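Side-chain contacts in uncharacterized protein (Bacteroides caccae, PDB 4L7A), which is functionally uncharacterised but is probably a zinc-dependent peptidase: residues V158-I163 against E197-V202; L83-A88 against W244-D249; Y77-G82 against I255-N260. All coordinates share one frame; numbering follows the deposited sequence.

Interaction 1 (V158-I163 against E197-V202)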
loop_
_atom_site.group_PDB
_atom_site.type_symbol
_atom_site.label_atom_id
_atom_site.label_comp_id
_atom_site.label_asym_id
_atom_site.label_seq_id
_atom_site.Cartn_x
_atom_site.Cartn_y
_atom_site.Cartn_z
ATOM N N VAL A 158 22.817 -4.543 -5.837
ATOM C CA VAL A 158 23.208 -5.676 -5.026
ATOM C C VAL A 158 23.890 -5.232 -3.755
ATOM O O VAL A 158 23.820 -5.930 -2.754
ATOM C CB VAL A 158 24.144 -6.668 -5.786
ATOM C CG1 VAL A 158 23.416 -7.241 -6.981
ATOM C CG2 VAL A 158 25.451 -6.007 -6.237
ATOM N N ASP A 159 24.547 -4.085 -3.782
ATOM C CA ASP A 159 25.183 -3.585 -2.552
ATOM C C ASP A 159 24.218 -3.312 -1.376
ATOM O O ASP A 159 24.668 -3.278 -0.249
ATOM C CB ASP A 159 26.008 -2.334 -2.841
ATOM C CG ASP A 159 27.333 -2.630 -3.571
ATOM O OD1 ASP A 159 27.776 -3.803 -3.718
ATOM O OD2 ASP A 159 27.941 -1.637 -3.978
ATOM N N TYR A 160 22.912 -3.166 -1.620
ATOM C CA TYR A 160 21.940 -2.946 -0.543
ATOM C C TYR A 160 22.005 -4.098 0.416
ATOM O O TYR A 160 21.954 -3.903 1.648
ATOM C CB TYR A 160 20.494 -2.818 -1.079
ATOM C CG TYR A 160 19.490 -2.413 -0.058
ATOM C CD1 TYR A 160 18.918 -3.347 0.784
ATOM C CD2 TYR A 160 19.089 -1.088 0.067
ATOM C CE1 TYR A 160 17.997 -2.947 1.745
ATOM C CE2 TYR A 160 18.171 -0.692 0.976
ATOM C CZ TYR A 160 17.635 -1.606 1.823
ATOM O OH TYR A 160 16.722 -1.184 2.747
ATOM N N ASP A 161 22.103 -5.290 -0.151
ATOM C CA ASP A 161 22.096 -6.509 0.614
ATOM C C ASP A 161 23.229 -6.592 1.594
ATOM O O ASP A 161 23.097 -7.254 2.611
ATOM C CB ASP A 161 22.195 -7.700 -0.319
ATOM C CG ASP A 161 20.955 -7.881 -1.180
ATOM O OD1 ASP A 161 20.036 -7.060 -1.184
ATOM O OD2 ASP A 161 20.882 -8.857 -1.918
ATOM N N LYS A 162 24.350 -5.947 1.310
ATOM C CA LYS A 162 25.491 -6.048 2.211
ATOM C C LYS A 162 25.359 -5.180 3.443
ATOM O O LYS A 162 25.995 -5.464 4.465
ATOM C CB LYS A 162 26.782 -5.581 1.533
ATOM C CG LYS A 162 27.183 -6.396 0.366
ATOM C CD LYS A 162 28.446 -5.789 -0.208
ATOM C CE LYS A 162 28.919 -6.537 -1.423
ATOM N NZ LYS A 162 30.206 -5.906 -1.850
ATOM N N ILE A 163 24.582 -4.103 3.337
ATOM C CA ILE A 163 24.557 -3.100 4.393
ATOM C C ILE A 163 24.292 -3.741 5.774
ATOM O O ILE A 163 25.027 -3.496 6.715
ATOM C CB ILE A 163 23.556 -1.987 4.108
ATOM C CG1 ILE A 163 24.036 -1.181 2.900
ATOM C CG2 ILE A 163 23.451 -1.037 5.289
ATOM C CD1 ILE A 163 22.988 -0.331 2.282
ATOM N N GLU A 197 12.805 -7.861 1.430
ATOM C CA GLU A 197 11.753 -7.259 2.254
ATOM C C GLU A 197 12.180 -5.932 2.901
ATOM O O GLU A 197 11.360 -5.003 3.051
ATOM C CB GLU A 197 11.156 -8.249 3.261
ATOM C CG GLU A 197 10.046 -9.092 2.615
ATOM C CD GLU A 197 10.584 -9.966 1.545
ATOM O OE1 GLU A 197 11.354 -10.887 1.923
ATOM O OE2 GLU A 197 10.313 -9.694 0.340
ATOM N N ASP A 198 13.461 -5.838 3.246
ATOM C CA ASP A 198 14.063 -4.641 3.838
ATOM C C ASP A 198 13.873 -3.442 2.889
ATOM O O ASP A 198 13.289 -2.429 3.259
ATOM C CB ASP A 198 15.547 -4.919 4.144
ATOM C CG ASP A 198 16.259 -3.791 4.857
ATOM O OD1 ASP A 198 15.780 -2.644 4.910
ATOM O OD2 ASP A 198 17.339 -4.078 5.411
ATOM N N ILE A 199 14.280 -3.574 1.661
ATOM C CA ILE A 199 14.140 -2.471 0.778
ATOM C C ILE A 199 12.641 -2.141 0.455
ATOM O O ILE A 199 12.294 -0.951 0.353
ATOM C CB ILE A 199 15.005 -2.636 -0.452
ATOM C CG1 ILE A 199 14.946 -1.353 -1.261
ATOM C CG2 ILE A 199 14.642 -3.904 -1.277
ATOM C CD1 ILE A 199 15.891 -1.336 -2.446
ATOM N N ALA A 200 11.751 -3.143 0.360
ATOM C CA ALA A 200 10.338 -2.862 0.169
ATOM C C ALA A 200 9.757 -2.097 1.383
ATOM O O ALA A 200 8.941 -1.206 1.204
ATOM C CB ALA A 200 9.510 -4.149 -0.093
ATOM N N GLU A 201 10.229 -2.435 2.588
ATOM C CA GLU A 201 9.787 -1.778 3.821
ATOM C C GLU A 201 10.308 -0.361 3.942
ATOM O O GLU A 201 9.568 0.530 4.368
ATOM C CB GLU A 201 10.209 -2.566 5.046
ATOM C CG GLU A 201 9.393 -3.869 5.291
ATOM C CD GLU A 201 7.968 -3.556 5.764
ATOM O OE1 GLU A 201 7.814 -3.354 6.988
ATOM O OE2 GLU A 201 7.036 -3.465 4.924
ATOM N N VAL A 202 11.568 -0.139 3.587
ATOM C CA VAL A 202 12.109 1.212 3.646
ATOM C C VAL A 202 11.281 2.086 2.737
ATOM O O VAL A 202 10.838 3.130 3.115
ATOM C CB VAL A 202 13.603 1.230 3.312
ATOM C CG1 VAL A 202 14.100 2.662 3.105
ATOM C CG2 VAL A 202 14.384 0.557 4.408
#
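Helix 195-208, packed on the HExxH-bearing helix 131-153, receives the side chain of Y160 across D198, I199 and V202. From the short, weakly bonded helix 160-163 the tyrosine extends with CG anti to its backbone N (chi1 -172°), which sends the ring toward the other helix. I199 lies beneath one face: its CB is 3.8 Å from the Y160 ring centroid in a CH-pi contact, offset toward the rim. At the far end Y160 OH donates a 2.8 Å hydrogen bond to D198 OD1, reaching the oxygen from well above the carboxylate plane, 71° out of it, with ring and carboxylate nearly perpendicular.

On helix 195-208, E197 and E201 lie four residues apart, and E201 hydrogen-bonds H144 of the HExxH sequence, a pattern consistent with the glutamate helix of gluzincin peptidases and with a place beside a zinc site. D198 is shared, since its OD2 takes a hydrogen bond from Y168 and a salt bridge from K232 of helix 211-244. One turn along from D198, the V202 methyl CG2 rests 3.4 Å from Y160 OH.

Interaction 2 (L83-A88 against W244-D249)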
loop_
_atom_site.group_PDB
_atom_site.type_symbol
_atom_site.label_atom_id
_atom_site.label_comp_id
_atom_site.label_asym_id
_atom_site.label_seq_id
_atom_site.Cartn_x
_atom_site.Cartn_y
_atom_site.Cartn_z
ATOM N N LEU A 83 2.172 7.900 -15.975
ATOM C CA LEU A 83 1.233 6.824 -16.122
ATOM C C LEU A 83 1.979 5.513 -16.320
ATOM O O LEU A 83 1.589 4.482 -15.745
ATOM C CB LEU A 83 0.282 7.090 -17.270
ATOM C CG LEU A 83 -0.815 6.042 -17.393
ATOM C CD1 LEU A 83 -1.853 6.245 -16.290
ATOM C CD2 LEU A 83 -1.485 6.061 -18.815
ATOM N N ASP A 84 3.093 5.563 -17.029
ATOM C CA ASP A 84 3.859 4.352 -17.306
ATOM C C ASP A 84 4.453 3.734 -16.074
ATOM O O ASP A 84 4.467 2.521 -15.904
ATOM C CB ASP A 84 4.979 4.651 -18.294
ATOM C CG ASP A 84 4.456 4.861 -19.693
ATOM O OD1 ASP A 84 3.401 4.310 -19.999
ATOM O OD2 ASP A 84 5.068 5.593 -20.486
ATOM N N PHE A 85 4.894 4.580 -15.170
ATOM C CA PHE A 85 5.407 4.105 -13.872
ATOM C C PHE A 85 4.294 3.437 -13.085
ATOM O O PHE A 85 4.412 2.299 -12.585
ATOM C CB PHE A 85 5.988 5.301 -13.101
ATOM C CG PHE A 85 6.252 5.022 -11.665
ATOM C CD1 PHE A 85 7.332 4.246 -11.294
ATOM C CD2 PHE A 85 5.463 5.572 -10.694
ATOM C CE1 PHE A 85 7.597 3.981 -9.984
ATOM C CE2 PHE A 85 5.722 5.336 -9.325
ATOM C CZ PHE A 85 6.786 4.532 -8.973
ATOM N N THR A 86 3.171 4.136 -12.978
ATOM C CA THR A 86 2.027 3.596 -12.228
ATOM C C THR A 86 1.623 2.256 -12.752
ATOM O O THR A 86 1.441 1.321 -11.976
ATOM C CB THR A 86 0.829 4.565 -12.254
ATOM O OG1 THR A 86 1.292 5.855 -11.878
ATOM C CG2 THR A 86 -0.274 4.141 -11.276
ATOM N N ARG A 87 1.530 2.142 -14.074
ATOM C CA ARG A 87 1.161 0.888 -14.691
ATOM C C ARG A 87 2.190 -0.178 -14.430
ATOM O O ARG A 87 1.847 -1.343 -14.394
ATOM C CB ARG A 87 0.915 1.039 -16.220
ATOM C CG ARG A 87 -0.387 1.802 -16.531
ATOM C CD ARG A 87 -0.420 2.407 -17.955
ATOM N NE ARG A 87 -0.476 1.334 -18.940
ATOM C CZ ARG A 87 -1.567 0.599 -19.230
ATOM N NH1 ARG A 87 -2.741 0.781 -18.616
ATOM N NH2 ARG A 87 -1.501 -0.335 -20.168
ATOM N N ALA A 88 3.466 0.194 -14.303
ATOM C CA ALA A 88 4.518 -0.814 -14.168
ATOM C C ALA A 88 4.477 -1.577 -12.849
ATOM O O ALA A 88 4.982 -2.672 -12.791
ATOM C CB ALA A 88 5.905 -0.199 -14.345
ATOM N N TRP A 244 13.578 4.536 -12.334
ATOM C CA TRP A 244 12.191 4.852 -12.645
ATOM C C TRP A 244 11.899 6.325 -12.864
ATOM O O TRP A 244 10.755 6.689 -13.068
ATOM C CB TRP A 244 11.270 4.274 -11.552
ATOM C CG TRP A 244 11.417 2.797 -11.417
ATOM C CD1 TRP A 244 12.156 2.122 -10.490
ATOM C CD2 TRP A 244 10.871 1.807 -12.302
ATOM N NE1 TRP A 244 12.036 0.764 -10.682
ATOM C CE2 TRP A 244 11.298 0.539 -11.818
ATOM C CE3 TRP A 244 10.004 1.861 -13.398
ATOM C CZ2 TRP A 244 10.891 -0.673 -12.412
ATOM C CZ3 TRP A 244 9.622 0.654 -14.022
ATOM C CH2 TRP A 244 10.058 -0.593 -13.507
ATOM N N GLN A 245 12.928 7.168 -12.798
ATOM C CA GLN A 245 12.770 8.630 -12.894
ATOM C C GLN A 245 11.764 9.152 -11.883
ATOM O O GLN A 245 11.002 10.023 -12.158
ATOM C CB GLN A 245 12.414 9.055 -14.313
ATOM C CG GLN A 245 13.507 8.692 -15.320
ATOM C CD GLN A 245 13.557 7.197 -15.667
ATOM O OE1 GLN A 245 12.547 6.575 -16.002
ATOM N NE2 GLN A 245 14.740 6.616 -15.574
ATOM N N VAL A 246 11.773 8.611 -10.687
ATOM C CA VAL A 246 10.850 9.070 -9.678
ATOM C C VAL A 246 11.659 9.723 -8.575
ATOM O O VAL A 246 12.620 9.144 -8.090
ATOM C CB VAL A 246 10.051 7.865 -9.099
ATOM C CG1 VAL A 246 9.405 8.227 -7.776
ATOM C CG2 VAL A 246 9.045 7.384 -10.075
ATOM N N ASP A 247 11.212 10.895 -8.153
ATOM C CA ASP A 247 11.758 11.597 -6.994
ATOM C C ASP A 247 10.967 11.096 -5.750
ATOM O O ASP A 247 9.810 11.459 -5.539
ATOM C CB ASP A 247 11.610 13.098 -7.235
ATOM C CG ASP A 247 12.066 13.947 -6.047
ATOM O OD1 ASP A 247 12.251 13.419 -4.911
ATOM O OD2 ASP A 247 12.186 15.181 -6.250
ATOM N N LEU A 248 11.595 10.252 -4.951
ATOM C CA LEU A 248 10.899 9.606 -3.894
ATOM C C LEU A 248 10.437 10.580 -2.755
ATOM O O LEU A 248 9.327 10.431 -2.220
ATOM C CB LEU A 248 11.768 8.507 -3.285
ATOM C CG LEU A 248 11.028 7.514 -2.368
ATOM C CD1 LEU A 248 10.126 6.631 -3.193
ATOM C CD2 LEU A 248 12.015 6.640 -1.607
ATOM N N ASP A 249 11.263 11.565 -2.407
ATOM C CA ASP A 249 10.864 12.571 -1.395
ATOM C C ASP A 249 9.633 13.334 -1.862
ATOM O O ASP A 249 8.680 13.526 -1.095
ATOM C CB ASP A 249 12.017 13.542 -1.008
ATOM C CG ASP A 249 11.698 14.360 0.259
ATOM O OD1 ASP A 249 11.206 13.813 1.313
ATOM O OD2 ASP A 249 11.911 15.585 0.227
#
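F85, W244 and V246 account for most of the surface hidden here, and the phenylalanine ring is their meeting place. Its first torsion sets CG opposite the backbone N (chi1 167°), carrying the ring off the short helix 83-88 and over to the chain that leaves helix 211-244. V246 meets it with a single methyl. CG2 sits 3.6 Å from the F85 ring centroid and only 8° off the ring normal, a nearly axial CH-pi contact in which that one carbon lies at similar distances from all six ring atoms.

W244 approaches the same ring obliquely, and with its CB rather than its indole as the nearest atom, 3.9 Å from F85 CD1. The indole then runs on past the phenylalanine until its CZ3 lies 3.8 Å from A88 CB, one helical turn from F85. F85 thus meets the root of the tryptophan and A88 the benzo rim further out. No hydrogen bond crosses between the segments; the indole NE1 pairs instead with Y239 OH, and K154 makes a cation-pi contact with the ring system. Replacing F85 by an alanine would probably open a gap beside V246 CG2 and W244 CB, leaving the valine methyl without the ring face it now covers.

Q245, with positive phi, marks the break from helix 211-244, and a backbone hydrogen bond between V246 and M240 folds the valine back beside that helix before D247 caps helix 248-260. M240 and L150 also touch F85, so the short helix 83-88 packs against helices 211-244 and 131-153, at the junction where the chain turns into helix 248-260.

Interaction 3 (Y77-G82 against I255-N260)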
loop_
_atom_site.group_PDB
_atom_site.type_symbol
_atom_site.label_atom_id
_atom_site.label_comp_id
_atom_site.label_asym_id
_atom_site.label_seq_id
_atom_site.Cartn_x
_atom_site.Cartn_y
_atom_site.Cartn_z
ATOM N N TYR A 77 1.195 8.359 -7.737
ATOM C CA TYR A 77 2.167 7.756 -8.616
ATOM C C TYR A 77 2.117 8.427 -9.993
ATOM O O TYR A 77 3.175 8.730 -10.543
ATOM C CB TYR A 77 1.927 6.257 -8.723
ATOM C CG TYR A 77 2.436 5.397 -7.561
ATOM C CD1 TYR A 77 2.579 5.895 -6.269
ATOM C CD2 TYR A 77 2.752 4.033 -7.773
ATOM C CE1 TYR A 77 3.059 5.065 -5.199
ATOM C CE2 TYR A 77 3.177 3.216 -6.756
ATOM C CZ TYR A 77 3.345 3.734 -5.467
ATOM O OH TYR A 77 3.807 2.904 -4.512
ATOM N N ASP A 78 0.918 8.699 -10.514
ATOM C CA ASP A 78 0.809 9.369 -11.800
ATOM C C ASP A 78 1.437 10.746 -11.715
ATOM O O ASP A 78 2.220 11.098 -12.563
ATOM C CB ASP A 78 -0.642 9.589 -12.253
ATOM C CG ASP A 78 -1.333 8.328 -12.719
ATOM O OD1 ASP A 78 -0.659 7.321 -13.024
ATOM O OD2 ASP A 78 -2.590 8.377 -12.812
ATOM N N GLU A 79 1.097 11.513 -10.680
ATOM C CA GLU A 79 1.615 12.872 -10.533
ATOM C C GLU A 79 3.149 12.934 -10.522
ATOM O O GLU A 79 3.749 13.816 -11.104
ATOM C CB GLU A 79 1.087 13.491 -9.235
ATOM C CG GLU A 79 1.294 14.983 -9.118
ATOM C CD GLU A 79 0.734 15.540 -7.799
ATOM O OE1 GLU A 79 -0.394 15.211 -7.368
ATOM O OE2 GLU A 79 1.458 16.296 -7.168
ATOM N N VAL A 80 3.788 12.007 -9.828
ATOM C CA VAL A 80 5.233 12.072 -9.711
ATOM C C VAL A 80 5.987 11.259 -10.750
ATOM O O VAL A 80 7.029 11.696 -11.196
ATOM C CB VAL A 80 5.649 11.667 -8.317
ATOM C CG1 VAL A 80 7.178 11.731 -8.162
ATOM C CG2 VAL A 80 4.976 12.633 -7.324
ATOM N N GLY A 81 5.505 10.071 -11.114
ATOM C CA GLY A 81 6.260 9.192 -12.040
ATOM C C GLY A 81 5.679 9.058 -13.440
ATOM O O GLY A 81 6.321 8.547 -14.318
ATOM N N GLY A 82 4.443 9.499 -13.648
ATOM C CA GLY A 82 3.803 9.326 -14.942
ATOM C C GLY A 82 3.044 8.006 -14.982
ATOM O O GLY A 82 3.272 7.107 -14.173
ATOM N N ILE A 255 1.877 12.036 -1.611
ATOM C CA ILE A 255 1.015 11.089 -0.905
ATOM C C ILE A 255 0.425 11.716 0.357
ATOM O O ILE A 255 -0.794 11.681 0.544
ATOM C CB ILE A 255 1.767 9.788 -0.573
ATOM C CG1 ILE A 255 1.942 9.002 -1.880
ATOM C CG2 ILE A 255 0.993 8.946 0.495
ATOM C CD1 ILE A 255 2.864 7.842 -1.852
ATOM N N ALA A 256 1.266 12.364 1.184
ATOM C CA ALA A 256 0.773 13.036 2.367
ATOM C C ALA A 256 -0.262 14.137 2.058
ATOM O O ALA A 256 -1.265 14.270 2.774
ATOM C CB ALA A 256 1.933 13.635 3.195
ATOM N N ARG A 257 -0.036 14.916 1.010
ATOM C CA ARG A 257 -0.970 15.953 0.646
ATOM C C ARG A 257 -2.285 15.309 0.257
ATOM O O ARG A 257 -3.372 15.769 0.639
ATOM C CB ARG A 257 -0.428 16.760 -0.535
ATOM C CG ARG A 257 -1.156 18.028 -0.803
ATOM C CD ARG A 257 -0.872 18.604 -2.206
ATOM N NE ARG A 257 -1.576 17.859 -3.250
ATOM C CZ ARG A 257 -1.034 17.258 -4.311
ATOM N NH1 ARG A 257 0.259 17.257 -4.555
ATOM N NH2 ARG A 257 -1.820 16.654 -5.178
ATOM N N ARG A 258 -2.194 14.240 -0.518
ATOM C CA ARG A 258 -3.408 13.577 -0.994
ATOM C C ARG A 258 -4.234 12.881 0.097
ATOM O O ARG A 258 -5.461 13.008 0.120
ATOM C CB ARG A 258 -3.072 12.646 -2.154
ATOM C CG ARG A 258 -2.848 13.402 -3.465
ATOM C CD ARG A 258 -2.163 12.510 -4.458
ATOM N NE ARG A 258 -2.106 13.195 -5.739
ATOM C CZ ARG A 258 -3.125 13.300 -6.574
ATOM N NH1 ARG A 258 -4.292 12.715 -6.319
ATOM N NH2 ARG A 258 -2.961 13.989 -7.685
ATOM N N THR A 259 -3.588 12.205 1.022
ATOM C CA THR A 259 -4.334 11.540 2.115
ATOM C C THR A 259 -4.942 12.578 3.081
ATOM O O THR A 259 -5.958 12.305 3.702
ATOM C CB THR A 259 -3.484 10.543 2.917
ATOM O OG1 THR A 259 -2.270 11.146 3.322
ATOM C CG2 THR A 259 -3.131 9.360 2.100
ATOM N N ASN A 260 -4.377 13.773 3.157
ATOM C CA ASN A 260 -5.047 14.847 3.921
ATOM C C ASN A 260 -6.221 15.495 3.220
ATOM O O ASN A 260 -6.954 16.218 3.844
ATOM C CB ASN A 260 -4.089 15.970 4.292
ATOM C CG ASN A 260 -3.281 15.654 5.532
ATOM O OD1 ASN A 260 -3.658 14.806 6.381
ATOM N ND2 ASN A 260 -2.134 16.319 5.644
#
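A chi1 of -167° swings E79 CG to the side away from the backbone N, and the chain stays extended beyond it to reach R257 and R258, whereas R257 begins the same way but bends at chi3 (75°) to present the NH1/NH2 edge of its guanidinium to the carboxylate. R257 binds end-on: NH2 gives a 3.0 Å bond to E79 OE1 and NH1 another of 3.0 Å to E79 OE2. Both use the syn lone pairs, are nearly straight, and hold the two flat groups almost coplanar.

R258 comes side-on and spends two nitrogens on one oxygen, its NH2 at 2.9 Å and its NE at 3.1 Å from E79 OE1. These bonds are more bent than those of R257. The three donors reach OE1 from different directions: R257 NH2 at the syn lone pair, R258 NH2 nearly in line with the C-O bond, and R258 NE on the anti side, out of the carboxylate plane. The remaining nitrogens have acidic partners too: R258 NH1 pairs with E75, one turn back on helix 59-81, and R257 NE with E261. Deeper in, I255 CD1 comes to 4.4 Å from Y77 CE1 at the ring edge, while Y77 OH bonds H143.

Segments 77-81 and 255-260, their axes 11.5 Å apart and nearly antiparallel (154°), are joined by an interhelical salt-bridge network, one glutamate held by two consecutive arginines, reaching from the exposed E79 and R257 in to the buried R258.

Interactions 2 and 3 form one continuous patch, their centres about 11 Å apart. Helices 59-81 and 83-88 follow each other directly, with a probable hydrogen bond of 2.7 Å between T86 OG1 and D78 OD1, while F85 CE2 packs 3.6 Å from Y77 CD2. Interaction 2 uses the chain leading into helix 248-260, interaction 3 the helix itself. Interaction 1 is separate, with centres about 19 Å from interaction 2 and 24 Å from interaction 3, and nearest atoms about 6 and 9 Å away. Helix 131-153, carrier of the HExxH sequence, is common ground: I199 touches H151, F85 touches L150 and Y77 touches H143. All three contacts thus have residues that touch the presumed zinc-binding helix.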